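PDB 1UV4: extracellular endo-alpha-(1->5)-L-arabinanase 1 from Bacillus subtilis, which catalyses the internal hydrolysis of alpha-(1->5)-L-arabinofuranosyl linkages in linear and branched sugar beet arabinan, using one bound calcium ion per subunit. Local coordinates for residues N9-H13 against L37-K41; G83-Y89 against I101-T107; S153-T158 against S170-A176; A186-T190 against G255-V259. One frame throughout, in Å; residues are numbered along the deposited sequence. Where two conformers were deposited one is given.

Contact 1 of 4, residues N9-H13 against L37-K41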
# COMPACT_ATOMS: atom_id res chain seq x y z
N ASN A 9 -15.30 2.80 -12.45
CA ASN A 9 -16.10 3.99 -12.55
C ASN A 9 -15.73 5.04 -11.49
O ASN A 9 -15.51 6.25 -11.75
CB ASN A 9 -17.59 3.55 -12.47
CG ASN A 9 -17.96 2.72 -11.16
OD1 ASN A 9 -17.22 1.82 -10.69
ND2 ASN A 9 -19.16 3.02 -10.61
N GLU A 10 -15.60 4.54 -10.28
CA GLU A 10 -15.35 5.35 -9.12
C GLU A 10 -13.88 5.66 -8.93
O GLU A 10 -13.00 4.85 -9.20
CB GLU A 10 -15.89 4.66 -7.85
CG GLU A 10 -17.39 4.64 -7.74
CD GLU A 10 -18.01 6.00 -7.43
OE1 GLU A 10 -17.31 6.97 -7.06
OE2 GLU A 10 -19.27 6.09 -7.50
N LEU A 11 -13.65 6.86 -8.43
CA LEU A 11 -12.33 7.31 -8.05
C LEU A 11 -11.80 6.40 -6.94
O LEU A 11 -12.51 6.04 -6.01
CB LEU A 11 -12.45 8.74 -7.49
CG LEU A 11 -11.23 9.50 -6.97
CD1 LEU A 11 -11.47 10.98 -7.03
CD2 LEU A 11 -10.77 9.09 -5.57
N LEU A 12 -10.53 6.00 -7.01
CA LEU A 12 -9.87 5.38 -5.88
C LEU A 12 -8.38 5.60 -5.98
O LEU A 12 -7.84 5.48 -7.05
CB LEU A 12 -10.17 3.85 -5.76
CG LEU A 12 -9.92 3.27 -4.38
CD1 LEU A 12 -10.77 3.87 -3.28
CD2 LEU A 12 -10.18 1.75 -4.48
N HIS A 13 -7.75 5.91 -4.85
CA HIS A 13 -6.32 6.16 -4.80
C HIS A 13 -5.73 5.31 -3.67
O HIS A 13 -6.30 5.17 -2.60
CB HIS A 13 -6.11 7.68 -4.46
CG HIS A 13 -4.71 8.17 -4.66
ND1 HIS A 13 -4.11 9.01 -3.75
CD2 HIS A 13 -3.81 7.97 -5.64
CE1 HIS A 13 -2.89 9.29 -4.16
NE2 HIS A 13 -2.67 8.67 -5.30
N LEU A 37 -11.30 6.77 5.73
CA LEU A 37 -10.86 5.88 4.67
C LEU A 37 -12.03 5.58 3.75
O LEU A 37 -13.15 5.29 4.21
CB LEU A 37 -10.34 4.56 5.21
CG LEU A 37 -9.10 4.72 6.05
CD1 LEU A 37 -8.87 3.45 6.88
CD2 LEU A 37 -7.92 5.05 5.19
N ARG A 38 -11.75 5.59 2.44
CA ARG A 38 -12.74 5.32 1.39
C ARG A 38 -12.97 3.84 1.21
O ARG A 38 -12.00 3.04 1.19
CB ARG A 38 -12.23 5.91 0.12
CG ARG A 38 -13.15 5.80 -1.10
CD ARG A 38 -12.88 6.84 -2.13
NE ARG A 38 -13.50 6.71 -3.45
CZ ARG A 38 -14.65 7.24 -3.79
NH1 ARG A 38 -15.41 7.87 -2.91
NH2 ARG A 38 -15.04 7.15 -5.05
N VAL A 39 -14.25 3.48 1.12
CA VAL A 39 -14.67 2.07 0.98
C VAL A 39 -15.62 1.93 -0.21
O VAL A 39 -16.63 2.63 -0.30
CB VAL A 39 -15.41 1.55 2.25
CG1 VAL A 39 -15.81 0.10 2.06
CG2 VAL A 39 -14.52 1.73 3.51
N LEU A 40 -15.28 1.00 -1.10
CA LEU A 40 -16.07 0.65 -2.26
C LEU A 40 -16.48 -0.84 -2.18
O LEU A 40 -15.75 -1.64 -1.67
CB LEU A 40 -15.30 0.85 -3.55
CG LEU A 40 -14.68 2.22 -3.82
CD1 LEU A 40 -14.07 2.16 -5.24
CD2 LEU A 40 -15.70 3.30 -3.76
N LYS A 41 -17.65 -1.15 -2.69
CA LYS A 41 -18.19 -2.52 -2.72
C LYS A 41 -18.66 -2.86 -4.13
O LYS A 41 -19.21 -2.02 -4.84
CB LYS A 41 -19.36 -2.64 -1.77
CG LYS A 41 -19.97 -4.03 -1.61
CD LYS A 41 -21.14 -3.97 -0.66
CE LYS A 41 -21.81 -5.33 -0.49
NZ LYS A 41 -23.00 -5.22 0.39
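Arg38 overlaps Leu12 with the middle of its side chain, Leu12 CD1 lying 3.8 Å from both Arg38 CG and Arg38 CD. The arginine runs alongside segment 9-13 to Leu11, just past the corner at Asn9 and Glu10. It is extended from CG to NE, with CG anti to the backbone N (chi1 -177°), which carries the head off the strand and to the loop. There the edge of the guanidinium faces one atom and grips it side-on: NE reaches Leu11 O at 2.8 Å and NH2 reaches the same oxygen at 2.9 Å. The NH2 hydrogen meets a lone pair of Leu11 O, in the carbonyl plane, whereas NE comes in tilted from that plane. NH2 also meets Glu10 OE1 at 3.0 Å in a salt bridge whose hydrogen bond is weak and bent, the carboxylate and guanidinium planes standing 61° apart. Leu40 CD2 lies over one face of the guanidinium, offset toward the rim, 3.9 Å above the plane.

Beside this polar head, Leu12 CD2 and Leu40 CD1 meet tip to tip at 4.0 Å. Val50 of the adjoining strand 49-54 touches both Glu10 and Arg38. The loop leads from strand 4-8 of one sheet to strand 16-20 of the next. A buried arginine holding a main-chain oxygen twice, with a carboxylate nearby that probably offsets part of its charge, implies a loop segment held just after its corner by directional polar bonds as well as by leucine packing.

Contact 2 of 4, residues G83-Y89 against I101-T107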
# COMPACT_ATOMS: atom_id res chain seq x y z
N GLY A 83 -8.37 -15.47 12.18
CA GLY A 83 -9.78 -15.15 12.45
C GLY A 83 -10.29 -13.70 12.44
O GLY A 83 -11.42 -13.44 12.85
N LYS A 84 -9.50 -12.75 11.96
CA LYS A 84 -9.90 -11.33 11.95
C LYS A 84 -9.36 -10.65 10.73
O LYS A 84 -8.38 -11.06 10.19
CB LYS A 84 -9.33 -10.57 13.15
CG LYS A 84 -9.99 -10.92 14.46
CD LYS A 84 -9.46 -10.07 15.59
CE LYS A 84 -10.04 -10.49 16.93
NZ LYS A 84 -9.07 -10.19 18.01
N TYR A 85 -10.05 -9.60 10.31
CA TYR A 85 -9.50 -8.63 9.38
C TYR A 85 -8.63 -7.65 10.13
O TYR A 85 -9.00 -7.18 11.20
CB TYR A 85 -10.63 -7.84 8.72
CG TYR A 85 -11.56 -8.65 7.87
CD1 TYR A 85 -11.18 -9.05 6.60
CD2 TYR A 85 -12.85 -8.95 8.28
CE1 TYR A 85 -12.01 -9.75 5.79
CE2 TYR A 85 -13.70 -9.69 7.49
CZ TYR A 85 -13.29 -10.08 6.22
OH TYR A 85 -14.11 -10.78 5.38
N TRP A 86 -7.48 -7.35 9.56
CA TRP A 86 -6.52 -6.38 10.09
C TRP A 86 -6.36 -5.29 9.06
O TRP A 86 -5.97 -5.55 7.91
CB TRP A 86 -5.18 -7.05 10.40
CG TRP A 86 -5.36 -8.24 11.25
CD1 TRP A 86 -5.52 -9.53 10.86
CD2 TRP A 86 -5.42 -8.24 12.67
NE1 TRP A 86 -5.65 -10.35 11.96
CE2 TRP A 86 -5.62 -9.57 13.09
CE3 TRP A 86 -5.35 -7.23 13.63
CZ2 TRP A 86 -5.70 -9.90 14.42
CZ3 TRP A 86 -5.46 -7.55 14.95
CH2 TRP A 86 -5.62 -8.88 15.34
N LEU A 87 -6.63 -4.08 9.49
CA LEU A 87 -6.65 -2.90 8.67
C LEU A 87 -5.56 -1.95 9.16
O LEU A 87 -5.71 -1.38 10.24
CB LEU A 87 -8.05 -2.22 8.76
CG LEU A 87 -8.21 -0.88 8.01
CD1 LEU A 87 -7.93 -1.07 6.53
CD2 LEU A 87 -9.59 -0.28 8.21
N TYR A 88 -4.44 -1.87 8.42
CA TYR A 88 -3.39 -0.90 8.72
C TYR A 88 -3.72 0.35 7.88
O TYR A 88 -4.23 0.26 6.76
CB TYR A 88 -2.01 -1.43 8.38
CG TYR A 88 -1.56 -2.57 9.28
CD1 TYR A 88 -1.91 -3.88 9.03
CD2 TYR A 88 -0.80 -2.33 10.40
CE1 TYR A 88 -1.53 -4.91 9.86
CE2 TYR A 88 -0.39 -3.37 11.21
CZ TYR A 88 -0.78 -4.65 10.97
OH TYR A 88 -0.38 -5.65 11.78
N TYR A 89 -3.40 1.54 8.38
CA TYR A 89 -3.73 2.77 7.65
C TYR A 89 -2.76 3.86 8.11
O TYR A 89 -2.10 3.72 9.14
CB TYR A 89 -5.20 3.16 7.88
CG TYR A 89 -5.46 3.43 9.33
CD1 TYR A 89 -5.79 2.40 10.20
CD2 TYR A 89 -5.28 4.69 9.86
CE1 TYR A 89 -5.95 2.64 11.54
CE2 TYR A 89 -5.44 4.94 11.15
CZ TYR A 89 -5.77 3.91 12.03
OH TYR A 89 -5.94 4.18 13.39
N ILE A 101 1.26 5.05 11.57
CA ILE A 101 0.45 3.95 11.07
C ILE A 101 -0.33 3.41 12.25
O ILE A 101 0.24 3.12 13.30
CB ILE A 101 1.32 2.83 10.39
CG1 ILE A 101 1.93 3.33 9.10
CG2 ILE A 101 0.53 1.53 10.18
CD1 ILE A 101 3.14 2.56 8.62
N GLY A 102 -1.65 3.30 12.05
CA GLY A 102 -2.54 2.71 13.04
C GLY A 102 -3.07 1.37 12.54
O GLY A 102 -2.87 0.97 11.39
N LEU A 103 -3.71 0.68 13.43
CA LEU A 103 -4.29 -0.66 13.16
C LEU A 103 -5.68 -0.73 13.74
O LEU A 103 -5.91 -0.35 14.90
CB LEU A 103 -3.44 -1.77 13.83
CG LEU A 103 -3.93 -3.21 13.69
CD1 LEU A 103 -3.93 -3.64 12.28
CD2 LEU A 103 -3.03 -4.15 14.58
N ALA A 104 -6.59 -1.28 12.95
CA ALA A 104 -7.91 -1.62 13.45
C ALA A 104 -8.25 -3.04 13.06
O ALA A 104 -7.70 -3.57 12.12
CB ALA A 104 -8.95 -0.69 12.87
N SER A 105 -9.20 -3.64 13.76
CA SER A 105 -9.55 -5.03 13.48
C SER A 105 -11.06 -5.19 13.42
O SER A 105 -11.80 -4.43 14.02
CB SER A 105 -8.92 -6.00 14.50
OG SER A 105 -9.39 -5.76 15.82
N SER A 106 -11.52 -6.23 12.72
CA SER A 106 -12.96 -6.51 12.59
C SER A 106 -13.17 -7.97 12.24
O SER A 106 -12.29 -8.62 11.70
CB SER A 106 -13.59 -5.67 11.46
OG SER A 106 -14.99 -5.86 11.43
N THR A 107 -14.36 -8.49 12.50
CA THR A 107 -14.73 -9.79 11.97
C THR A 107 -15.65 -9.66 10.78
O THR A 107 -16.05 -10.67 10.26
CB THR A 107 -15.39 -10.69 13.04
OG1 THR A 107 -16.44 -9.98 13.71
CG2 THR A 107 -14.40 -11.04 14.14
O HOH W 1 -6.94 2.23 14.81
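Leu103 and Tyr89 bury the most surface here, and each meets an aromatic group or a backbone across the hairpin. Leu103 CD1 sits over the centre of the Tyr88 ring, 3.5 Å from the centroid and only 9° off the normal, a well-centred CH-pi contact between side chains that lie alongside each other and point the same way. The other methyl, CD2, reaches Trp86 CE3 at 4.0 Å, so one leucine touches two aromatic residues on its face of the sheet with its two methyls.

Tyr89 works on the other face. Its CG lies between the backbone N and the carbonyl carbon (chi1 62°), a rotation that swings the ring across onto the neighbouring strand. Gly102 CA lies over one face of the ring, 4.0 Å from the centroid; with no side chain in the way, ring and backbone can approach. The phenol OH donates to a water 2.6 Å away, which in turn donates to Leu103 O; Trp62 NE1 is also bonded to this hydroxyl. Tyr85, third in buried surface, turns its ring edge to the end of the partner strand, with CD2 3.5 Å from Ser106 O.

Between the two faces runs a regular antiparallel ladder, with reciprocal N-H to O bonds in the pairs Tyr85 with Ser106, Leu87 with Ala104 and Tyr89 with Gly102. The Tyr88 hydroxyl is bonded to Met165 O. The chemistry implies a hairpin whose backbone sets the register, while aromatic rings and a water-linked phenol add side-chain contacts on both faces.

Contact 3 of 4, residues S153-T158 against S170-A176. With EDO (1,2-ethanediol), chain F.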
# COMPACT_ATOMS: atom_id res chain seq x y z
N SER A 153 14.56 8.00 3.22
CA SER A 153 15.46 6.86 2.91
C SER A 153 14.66 5.64 2.43
O SER A 153 15.26 4.58 2.22
CB SER A 153 16.36 6.50 4.11
OG SER A 153 15.66 5.88 5.15
N GLY A 154 13.33 5.79 2.21
CA GLY A 154 12.57 4.78 1.49
C GLY A 154 11.77 3.78 2.29
O GLY A 154 11.19 4.07 3.31
N ILE A 155 11.80 2.54 1.81
CA ILE A 155 10.97 1.45 2.31
C ILE A 155 11.65 0.66 3.41
O ILE A 155 12.80 0.25 3.30
CB ILE A 155 10.62 0.53 1.15
CG1 ILE A 155 10.06 1.37 -0.02
CG2 ILE A 155 9.61 -0.55 1.57
CD1 ILE A 155 8.89 2.20 0.24
N LYS A 156 10.87 0.51 4.50
CA LYS A 156 11.30 -0.17 5.71
C LYS A 156 10.46 -1.42 5.92
O LYS A 156 9.37 -1.54 5.39
CB LYS A 156 11.17 0.75 6.90
CG LYS A 156 11.86 2.12 6.76
CD LYS A 156 13.34 2.03 6.44
CE LYS A 156 13.94 3.36 6.16
NZ LYS A 156 15.41 3.23 5.91
N LEU A 157 10.98 -2.29 6.78
CA LEU A 157 10.39 -3.59 7.08
C LEU A 157 10.64 -3.98 8.54
O LEU A 157 11.73 -3.84 9.02
CB LEU A 157 10.99 -4.64 6.16
CG LEU A 157 10.56 -6.08 6.35
CD1 LEU A 157 9.16 -6.29 5.86
CD2 LEU A 157 11.56 -7.04 5.66
N THR A 158 9.58 -4.42 9.22
CA THR A 158 9.71 -4.96 10.55
C THR A 158 8.88 -6.25 10.65
O THR A 158 7.80 -6.37 10.08
CB THR A 158 9.25 -3.94 11.63
OG1 THR A 158 9.35 -4.51 12.94
CG2 THR A 158 7.80 -3.55 11.42
N SER A 170 14.18 -5.52 14.94
CA SER A 170 14.82 -4.42 14.25
C SER A 170 14.02 -3.93 13.05
O SER A 170 13.23 -4.65 12.45
CB SER A 170 16.21 -4.86 13.73
OG SER A 170 17.00 -5.50 14.72
N LEU A 171 14.25 -2.68 12.69
CA LEU A 171 13.72 -2.07 11.50
C LEU A 171 14.72 -2.20 10.36
O LEU A 171 15.83 -1.69 10.46
CB LEU A 171 13.40 -0.59 11.78
CG LEU A 171 12.54 0.10 10.73
CD1 LEU A 171 11.13 -0.52 10.57
CD2 LEU A 171 12.39 1.60 11.04
N TYR A 172 14.32 -2.86 9.27
CA TYR A 172 15.18 -3.16 8.13
C TYR A 172 14.84 -2.20 6.98
O TYR A 172 13.72 -1.69 6.88
CB TYR A 172 14.96 -4.60 7.65
CG TYR A 172 15.30 -5.66 8.67
CD1 TYR A 172 16.57 -6.20 8.74
CD2 TYR A 172 14.36 -6.14 9.56
CE1 TYR A 172 16.88 -7.19 9.68
CE2 TYR A 172 14.67 -7.12 10.49
CZ TYR A 172 15.93 -7.64 10.54
OH TYR A 172 16.27 -8.63 11.46
N SER A 173 15.85 -1.93 6.18
CA SER A 173 15.73 -1.14 4.95
C SER A 173 15.73 -2.06 3.75
O SER A 173 16.60 -2.87 3.59
CB SER A 173 16.89 -0.17 4.84
OG SER A 173 16.87 0.72 5.94
N ILE A 174 14.71 -1.92 2.89
CA ILE A 174 14.58 -2.84 1.74
C ILE A 174 14.47 -2.20 0.35
O ILE A 174 14.68 -2.90 -0.65
CB ILE A 174 13.43 -3.87 1.95
CG1 ILE A 174 12.08 -3.21 2.13
CG2 ILE A 174 13.77 -4.82 3.10
CD1 ILE A 174 10.92 -4.21 2.15
N ALA A 175 14.19 -0.89 0.27
CA ALA A 175 14.27 -0.20 -1.03
C ALA A 175 14.48 1.27 -0.80
O ALA A 175 13.98 1.83 0.16
CB ALA A 175 13.01 -0.43 -1.93
N ALA A 176 15.28 1.87 -1.67
CA ALA A 176 15.59 3.31 -1.57
C ALA A 176 15.90 3.85 -2.96
O ALA A 176 16.29 3.11 -3.86
CB ALA A 176 16.79 3.49 -0.65
C1 EDO F . 17.19 0.61 9.48
O1 EDO F . 17.70 -0.16 8.41
C2 EDO F . 15.94 1.32 9.03
O2 EDO F . 16.23 2.67 8.81
O HOH W 2 11.88 -6.93 12.92
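The Tyr172 ring presents its edge to Leu157 O, which lies in the ring plane, 3.5 Å from CD2. That same oxygen accepts the Tyr172 N-H at 2.8 Å, in a nearly straight bond of 174°, and Leu157 N returns a bond to Tyr172 O. One tyrosine thus meets one partner residue with backbone and ring edge together.

Further along, the pairing slips by a residue. Ile155 N bonds to Ala175 O, but Ile155 O accepts a hydrogen bond from Ile174 N at 2.9 Å, so Ile174 and Ala175 both face Ile155. Ile174 CG1 lies between its backbone N and carbonyl carbon (chi1 60°) and packs against Ile155 CG2 at 3.7 Å, while CD1 rests on Leu157 CB at 4.0 Å. Leu184, Leu189 and Leu198 of the adjoining sheet extend this apolar side.

On the face of Lys156 and Ser173 the chemistry is polar. Lys156, bent at its second torsion, brings NZ to Ser173 OG at 2.9 Å and to Ser153 OG at 2.8 Å, the latter also bonded to Asn128 O. A 1,2-ethanediol, probably from the crystallisation liquor, occupies the same corner, O2 accepting from NZ. The arrangement is a classic beta bulge in antiparallel strands at the outer side of a propeller blade, leading back through Ser153 to Trp152, which probably binds substrate.

Contact 4 of 4, residues A186-T190 against G255-V259. With CA (calcium ion), chain D.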
# COMPACT_ATOMS: atom_id res chain seq x y z
N ALA A 186 4.88 3.07 -1.10
CA ALA A 186 3.75 2.14 -1.36
C ALA A 186 4.24 0.74 -1.65
O ALA A 186 3.91 0.15 -2.64
CB ALA A 186 2.87 2.66 -2.48
N PRO A 187 4.93 0.14 -0.71
CA PRO A 187 5.35 -1.24 -0.94
C PRO A 187 4.19 -2.25 -0.95
O PRO A 187 3.19 -2.10 -0.29
CB PRO A 187 6.27 -1.51 0.24
CG PRO A 187 5.69 -0.68 1.33
CD PRO A 187 5.32 0.62 0.63
N THR A 188 4.44 -3.32 -1.72
CA THR A 188 3.67 -4.55 -1.63
C THR A 188 4.65 -5.71 -1.72
O THR A 188 5.61 -5.64 -2.43
CB THR A 188 2.53 -4.61 -2.71
OG1 THR A 188 1.70 -5.77 -2.46
CG2 THR A 188 3.05 -4.78 -4.10
N LEU A 189 4.43 -6.74 -0.92
CA LEU A 189 5.41 -7.80 -0.72
C LEU A 189 4.71 -9.11 -0.59
O LEU A 189 3.78 -9.21 0.20
CB LEU A 189 6.23 -7.46 0.55
CG LEU A 189 7.67 -7.91 0.85
CD1 LEU A 189 8.40 -8.41 -0.33
CD2 LEU A 189 8.52 -6.90 1.64
N THR A 190 5.18 -10.13 -1.32
CA THR A 190 4.59 -11.46 -1.30
C THR A 190 5.68 -12.50 -1.46
O THR A 190 6.73 -12.20 -2.02
CB THR A 190 3.53 -11.58 -2.42
OG1 THR A 190 2.81 -12.84 -2.32
CG2 THR A 190 4.16 -11.60 -3.82
N GLY A 255 0.49 2.81 -6.31
CA GLY A 255 -0.35 2.40 -5.21
C GLY A 255 -0.75 0.95 -5.31
O GLY A 255 -1.82 0.55 -4.83
N GLN A 256 0.11 0.14 -5.92
CA GLN A 256 -0.24 -1.24 -6.26
C GLN A 256 -0.28 -2.14 -5.04
O GLN A 256 0.43 -1.95 -4.05
CB GLN A 256 0.75 -1.76 -7.28
CG GLN A 256 2.15 -2.08 -6.71
CD GLN A 256 2.94 -0.84 -6.28
OE1 GLN A 256 2.92 0.17 -6.99
NE2 GLN A 256 3.56 -0.91 -5.09
N ASP A 257 -1.18 -3.13 -5.09
CA ASP A 257 -1.28 -4.11 -4.02
C ASP A 257 -1.58 -5.45 -4.60
O ASP A 257 -2.33 -5.56 -5.58
CB ASP A 257 -2.36 -3.66 -3.03
CG ASP A 257 -2.21 -4.31 -1.71
OD1 ASP A 257 -1.09 -4.68 -1.28
OD2 ASP A 257 -3.18 -4.48 -1.01
N ILE A 258 -0.86 -6.45 -4.09
CA ILE A 258 -1.04 -7.86 -4.51
C ILE A 258 -2.12 -8.45 -3.66
O ILE A 258 -2.03 -8.42 -2.40
CB ILE A 258 0.24 -8.64 -4.37
CG1 ILE A 258 1.31 -8.10 -5.33
CG2 ILE A 258 -0.05 -10.08 -4.74
CD1 ILE A 258 2.78 -8.54 -4.94
N VAL A 259 -3.16 -8.96 -4.31
CA VAL A 259 -4.34 -9.48 -3.71
C VAL A 259 -4.42 -11.02 -4.04
O VAL A 259 -4.29 -11.45 -5.19
CB VAL A 259 -5.56 -8.63 -4.18
CG1 VAL A 259 -6.83 -9.30 -3.76
CG2 VAL A 259 -5.43 -7.22 -3.62
CA CA D . -1.62 -5.62 0.77
O HOH W 3 0.88 -0.07 -2.26
O HOH W 4 0.34 -2.24 -0.43
O HOH W 5 -0.43 -7.40 -0.18
O HOH W 6 -3.10 -7.70 -0.21
O HOH W 7 -1.45 -6.86 2.87
O HOH W 8 -3.85 -6.16 1.13
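A chi1 of -173° in Thr188 sets OG1 opposite the backbone N and turns the hydroxyl toward strand 255-259, where Ile258 N donates to OG1 at 3.1 Å and 162°. In Asp257 a similar rotation (chi1 -161°) swings the carboxylate to the calcium ion; OD1 binds it at 2.3 Å and OD2 at 2.6 Å. Four waters and one oxygen each from Asp77 and Glu135 complete the shell. Thr188 belongs to the second shell: its OG1 is hydrogen-bonded to Glu135 OE2, so a single hydroxyl ties the partner strand to a metal ligand. Thr16 OG1 does similar work at Asp257 OD2.

Water carries much of what remains between the strands. Two of the metal-bound waters donate to Ile258 O; a separate water, not among those on this calcium, donates to Gln256 O at 2.6 Å and only weakly to Ala186 O. Gln256 folds back at its second torsion and brings NE2 2.7 Å from Ala186 O, while its OE1 is held by Ser201 OG. Farther out the contact turns apolar: Ile258 CD1 meets Thr190 CG2 at 3.5 Å, the two side chains crossing at about a right angle.

The strand axes run nearly parallel, wider apart than paired strands of a sheet. They are edge strands of two different sheets, set close to the centre of the molecule. Inner edge strands of adjacent blades meeting near the central axis are characteristic of the five-bladed beta-propeller of glycoside hydrolase family 43; in this enzyme a calcium ion sits there.

In the fold
The four contacts sample one propeller at different depths. Contact 4 lies about 5 Å from the centre of the chain to its own centre; the others sit about 14 Å out, with contacts 1 and 3 on opposite sides. Contacts 2 and 3 are pairings of neighbouring strands within a sheet, bonded through the backbone. Contact 1 packs a connecting loop on a strand, and contact 4 brings together the edge strands of two sheets; both use bonds between side chains and main chain, with water and metal in contact 4. Contact 3 is the more exposed pairing, with a lysine and serines on one face; contact 2 is aromatic and buried. Leu37 touches Tyr89 and Leu87 between contacts 1 and 2, and Ile155 and Ile174 meet Pro187 and Leu189 between contacts 3 and 4.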